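Ethyl acetate hydrolase (Pseudomonas veronii, PDB 5EFZ) hydrolyses ethyl acetate to ethanol and acetate, a step in the breakdown of short-chain methyl ketones such as 2-butanone. Local coordinates at residues Phe187-Ala200 and Val212-Met226. Sequence-based numbering, arbitrary orientation.
Sequences FTEILIEAITTDPA and VAAGLERHAKLWTLM. With EDO (1,2-ethanediol), chain J.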
# COMPACT_ATOMS: atom_id res chain seq x y z
N PHE A 187 8.52 -2.18 0.57
CA PHE A 187 7.63 -1.96 1.70
C PHE A 187 8.39 -2.04 3.02
O PHE A 187 8.27 -1.18 3.88
CB PHE A 187 6.52 -3.02 1.68
CG PHE A 187 5.65 -3.02 2.90
CD1 PHE A 187 5.17 -1.85 3.45
CD2 PHE A 187 5.23 -4.24 3.46
CE1 PHE A 187 4.31 -1.88 4.59
CE2 PHE A 187 4.40 -4.27 4.61
CZ PHE A 187 3.94 -3.10 5.16
N THR A 188 9.17 -3.10 3.18
CA THR A 188 9.90 -3.28 4.43
C THR A 188 11.00 -2.23 4.57
O THR A 188 11.27 -1.77 5.67
CB THR A 188 10.46 -4.67 4.51
OG1 THR A 188 9.38 -5.61 4.29
CG2 THR A 188 11.05 -4.89 5.93
N GLU A 189 11.61 -1.82 3.47
CA GLU A 189 12.58 -0.71 3.53
C GLU A 189 11.92 0.56 4.06
O GLU A 189 12.49 1.29 4.89
CB GLU A 189 13.19 -0.44 2.16
CG GLU A 189 14.11 0.80 2.16
CD GLU A 189 14.99 0.87 0.93
OE1 GLU A 189 14.87 1.84 0.14
OE2 GLU A 189 15.81 -0.04 0.77
N ILE A 190 10.72 0.85 3.57
CA ILE A 190 10.01 2.05 4.01
C ILE A 190 9.64 1.92 5.48
O ILE A 190 9.71 2.89 6.23
CB ILE A 190 8.74 2.28 3.13
CG1 ILE A 190 9.24 2.71 1.72
CG2 ILE A 190 7.79 3.34 3.79
CD1 ILE A 190 8.13 2.72 0.62
N LEU A 191 9.24 0.71 5.89
CA LEU A 191 8.96 0.44 7.32
C LEU A 191 10.18 0.66 8.20
O LEU A 191 10.08 1.16 9.33
CB LEU A 191 8.47 -0.98 7.53
CG LEU A 191 7.04 -1.33 7.14
CD1 LEU A 191 6.88 -2.87 7.30
CD2 LEU A 191 6.02 -0.56 8.01
N ILE A 192 11.32 0.19 7.71
CA ILE A 192 12.59 0.37 8.44
C ILE A 192 12.91 1.86 8.57
O ILE A 192 13.29 2.35 9.65
CB ILE A 192 13.75 -0.36 7.73
CG1 ILE A 192 13.59 -1.89 7.92
CG2 ILE A 192 15.12 0.12 8.27
CD1 ILE A 192 14.49 -2.76 6.96
N GLU A 193 12.76 2.59 7.47
CA GLU A 193 13.14 4.01 7.51
C GLU A 193 12.22 4.82 8.43
O GLU A 193 12.63 5.84 8.97
CB GLU A 193 13.18 4.58 6.10
CG GLU A 193 14.40 4.02 5.34
CD GLU A 193 14.47 4.38 3.88
OE1 GLU A 193 13.46 4.89 3.32
OE2 GLU A 193 15.55 4.12 3.28
N ALA A 194 10.98 4.37 8.60
CA ALA A 194 10.08 5.06 9.52
C ALA A 194 10.71 5.11 10.92
O ALA A 194 10.60 6.10 11.66
CB ALA A 194 8.74 4.35 9.57
N ILE A 195 11.38 4.02 11.28
CA ILE A 195 12.06 3.94 12.55
C ILE A 195 13.41 4.64 12.50
O ILE A 195 13.70 5.45 13.38
CB ILE A 195 12.26 2.49 12.96
CG1 ILE A 195 10.89 1.90 13.32
CG2 ILE A 195 13.23 2.40 14.13
CD1 ILE A 195 10.95 0.38 13.54
N THR A 196 14.24 4.34 11.50
CA THR A 196 15.63 4.80 11.56
C THR A 196 15.77 6.29 11.31
O THR A 196 16.77 6.91 11.73
CB THR A 196 16.55 4.06 10.57
OG1 THR A 196 16.15 4.35 9.23
CG2 THR A 196 16.52 2.53 10.81
N THR A 197 14.78 6.90 10.67
CA THR A 197 14.86 8.36 10.47
C THR A 197 14.41 9.20 11.69
O THR A 197 14.51 10.42 11.67
CB THR A 197 14.02 8.81 9.27
OG1 THR A 197 12.66 8.41 9.47
CG2 THR A 197 14.56 8.17 7.99
N ASP A 198 13.87 8.55 12.71
CA ASP A 198 13.56 9.23 13.97
C ASP A 198 14.89 9.59 14.63
O ASP A 198 15.69 8.69 14.91
CB ASP A 198 12.73 8.29 14.86
CG ASP A 198 12.24 8.96 16.13
OD1 ASP A 198 12.70 10.06 16.46
OD2 ASP A 198 11.38 8.35 16.81
N PRO A 199 15.16 10.89 14.87
CA PRO A 199 16.47 11.17 15.47
C PRO A 199 16.65 10.48 16.83
O PRO A 199 17.78 10.19 17.26
CB PRO A 199 16.46 12.69 15.66
CG PRO A 199 15.42 13.21 14.75
CD PRO A 199 14.37 12.11 14.65
N ALA A 200 15.55 10.24 17.52
CA ALA A 200 15.60 9.58 18.83
C ALA A 200 16.14 8.14 18.73
O ALA A 200 16.55 7.56 19.72
CB ALA A 200 14.22 9.57 19.47
N VAL A 212 11.66 6.38 21.14
CA VAL A 212 11.51 6.25 19.69
C VAL A 212 10.03 6.13 19.31
O VAL A 212 9.69 5.57 18.28
CB VAL A 212 12.29 5.00 19.14
CG1 VAL A 212 12.49 5.09 17.63
CG2 VAL A 212 13.66 4.89 19.81
N ALA A 213 9.14 6.69 20.14
CA ALA A 213 7.71 6.59 19.89
C ALA A 213 7.28 7.18 18.53
O ALA A 213 6.37 6.64 17.89
CB ALA A 213 6.95 7.27 21.03
N ALA A 214 7.90 8.27 18.10
CA ALA A 214 7.51 8.87 16.81
C ALA A 214 7.76 7.90 15.66
O ALA A 214 6.90 7.70 14.81
CB ALA A 214 8.24 10.18 16.56
N GLY A 215 8.95 7.28 15.64
CA GLY A 215 9.28 6.30 14.62
C GLY A 215 8.34 5.10 14.70
O GLY A 215 7.89 4.59 13.67
N LEU A 216 8.04 4.65 15.91
CA LEU A 216 7.17 3.48 16.05
C LEU A 216 5.72 3.80 15.58
O LEU A 216 5.05 2.94 14.98
CB LEU A 216 7.16 2.98 17.50
CG LEU A 216 8.46 2.29 17.95
CD1 LEU A 216 8.43 2.09 19.45
CD2 LEU A 216 8.64 0.93 17.24
N GLU A 217 5.24 4.99 15.89
CA GLU A 217 3.92 5.41 15.40
C GLU A 217 3.87 5.50 13.86
O GLU A 217 2.88 5.13 13.26
CB GLU A 217 3.53 6.78 16.01
CG GLU A 217 3.12 6.69 17.49
CD GLU A 217 2.46 7.97 18.00
OE1 GLU A 217 2.18 8.90 17.19
OE2 GLU A 217 2.22 8.04 19.23
N ARG A 218 4.94 6.01 13.23
CA ARG A 218 4.96 6.10 11.75
C ARG A 218 4.95 4.70 11.15
O ARG A 218 4.30 4.43 10.13
CB ARG A 218 6.20 6.90 11.24
CG ARG A 218 6.24 8.38 11.69
CD ARG A 218 7.60 9.08 11.34
NE ARG A 218 7.70 10.44 11.90
CZ ARG A 218 8.76 10.90 12.57
NH1 ARG A 218 9.81 10.11 12.78
NH2 ARG A 218 8.77 12.15 13.03
N HIS A 219 5.68 3.81 11.81
CA HIS A 219 5.74 2.40 11.46
C HIS A 219 4.33 1.80 11.53
O HIS A 219 3.87 1.13 10.60
CB HIS A 219 6.70 1.72 12.44
CG HIS A 219 7.09 0.31 12.10
ND1 HIS A 219 8.09 0.02 11.21
CD2 HIS A 219 6.64 -0.87 12.59
CE1 HIS A 219 8.26 -1.30 11.16
NE2 HIS A 219 7.39 -1.86 11.97
N ALA A 220 3.63 2.09 12.63
CA ALA A 220 2.24 1.63 12.80
C ALA A 220 1.32 2.19 11.71
O ALA A 220 0.43 1.48 11.23
CB ALA A 220 1.70 2.01 14.18
N LYS A 221 1.49 3.45 11.35
CA LYS A 221 0.62 4.02 10.30
C LYS A 221 0.86 3.33 8.96
O LYS A 221 -0.09 3.07 8.20
CB LYS A 221 0.86 5.52 10.15
CG LYS A 221 0.23 6.38 11.21
CD LYS A 221 0.30 7.83 10.71
CE LYS A 221 -0.23 8.84 11.68
NZ LYS A 221 -0.07 10.22 11.10
N LEU A 222 2.12 3.03 8.66
CA LEU A 222 2.42 2.32 7.41
C LEU A 222 1.82 0.93 7.41
O LEU A 222 1.35 0.46 6.37
CB LEU A 222 3.93 2.24 7.20
CG LEU A 222 4.57 3.57 6.86
CD1 LEU A 222 6.09 3.56 7.18
CD2 LEU A 222 4.35 3.88 5.37
N TRP A 223 1.85 0.26 8.56
CA TRP A 223 1.19 -1.03 8.70
C TRP A 223 -0.33 -0.92 8.53
O TRP A 223 -0.96 -1.83 8.02
CB TRP A 223 1.51 -1.65 10.06
CG TRP A 223 2.74 -2.49 10.00
CD1 TRP A 223 3.98 -2.18 10.52
CD2 TRP A 223 2.86 -3.77 9.37
NE1 TRP A 223 4.86 -3.22 10.26
CE2 TRP A 223 4.20 -4.21 9.56
CE3 TRP A 223 1.96 -4.61 8.69
CZ2 TRP A 223 4.67 -5.44 9.06
CZ3 TRP A 223 2.43 -5.84 8.19
CH2 TRP A 223 3.77 -6.24 8.40
N THR A 224 -0.91 0.19 8.94
CA THR A 224 -2.34 0.37 8.76
C THR A 224 -2.68 0.51 7.26
O THR A 224 -3.71 0.00 6.78
CB THR A 224 -2.86 1.61 9.50
OG1 THR A 224 -2.38 1.59 10.87
CG2 THR A 224 -4.41 1.65 9.49
N LEU A 225 -1.82 1.23 6.56
CA LEU A 225 -1.98 1.48 5.13
C LEU A 225 -1.91 0.17 4.31
O LEU A 225 -2.69 -0.02 3.37
CB LEU A 225 -0.88 2.44 4.64
CG LEU A 225 -0.85 2.69 3.14
CD1 LEU A 225 -2.10 3.48 2.70
CD2 LEU A 225 0.38 3.43 2.73
N MET A 226 -0.97 -0.70 4.65
CA MET A 226 -0.66 -1.89 3.84
C MET A 226 -1.15 -3.21 4.44
O MET A 226 -1.21 -4.21 3.75
CB MET A 226 0.87 -2.02 3.61
CG MET A 226 1.45 -0.90 2.73
SD MET A 226 0.85 -0.94 1.05
CE MET A 226 1.40 -2.55 0.47
C1 EDO J . 19.05 9.02 13.59
O1 EDO J . 17.68 8.71 13.31
C2 EDO J . 19.72 7.86 14.31
O2 EDO J . 20.38 7.05 13.34
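His-219 slots between Leu-191 and Ile-195 where segments 187-196 and 213-226, from two helices of this alpha/beta-hydrolase, run nearly antiparallel (157°) as an alpha-hairpin. Leu-191 CD2 lies over one face of the imidazole and Ile-195 CD1 over the opposite face, both as CH-pi contacts, the latter 4.0 Å from the centroid of the His-219 ring. A chi1 of -170° sets CG of His-219 opposite its own backbone N and brings the ring in toward Leu-191, where ND1 donates to Leu-191 O at 3.0 Å. The carbonyl oxygen lies in the ring plane, although ND1 stands above the carbonyl's own plane rather than on a lone pair; with a methyl on each face, this bond restrains the ring's rotation.

Leu-191 also crosses Trp-223, one turn on from His-219, at about a right angle, CD1 resting 3.6 Å from Trp-223 NE1. Phe-187 then turns its edge to the indole's six-membered ring in a T-shaped pair, planes at 72°, while its CE1 packs against Met-226 CG at 3.5 Å. Trp-223 also stacks on Phe-258 and reaches the inferred catalytic His-334, linking this packing to the active site. Across the dimer interface, Lys-221 forms salt bridges with Glu-189 and Glu-193 of the second subunit.

Ala-194 is a knob among Gly-215, Arg-218, His-219 and Leu-222. The backbones come closest near Gly-215, whose CA makes a 3.2 Å CA-H...O contact with Ala-194 O, a buried oxygen without a hydrogen-bond partner. Beyond it, Asp-198 bridges two backbones: OD1 takes Ala-200 N in an Asx turn, and OD2, met from above the carboxylate plane, accepts Gly-215 N at 2.9 Å.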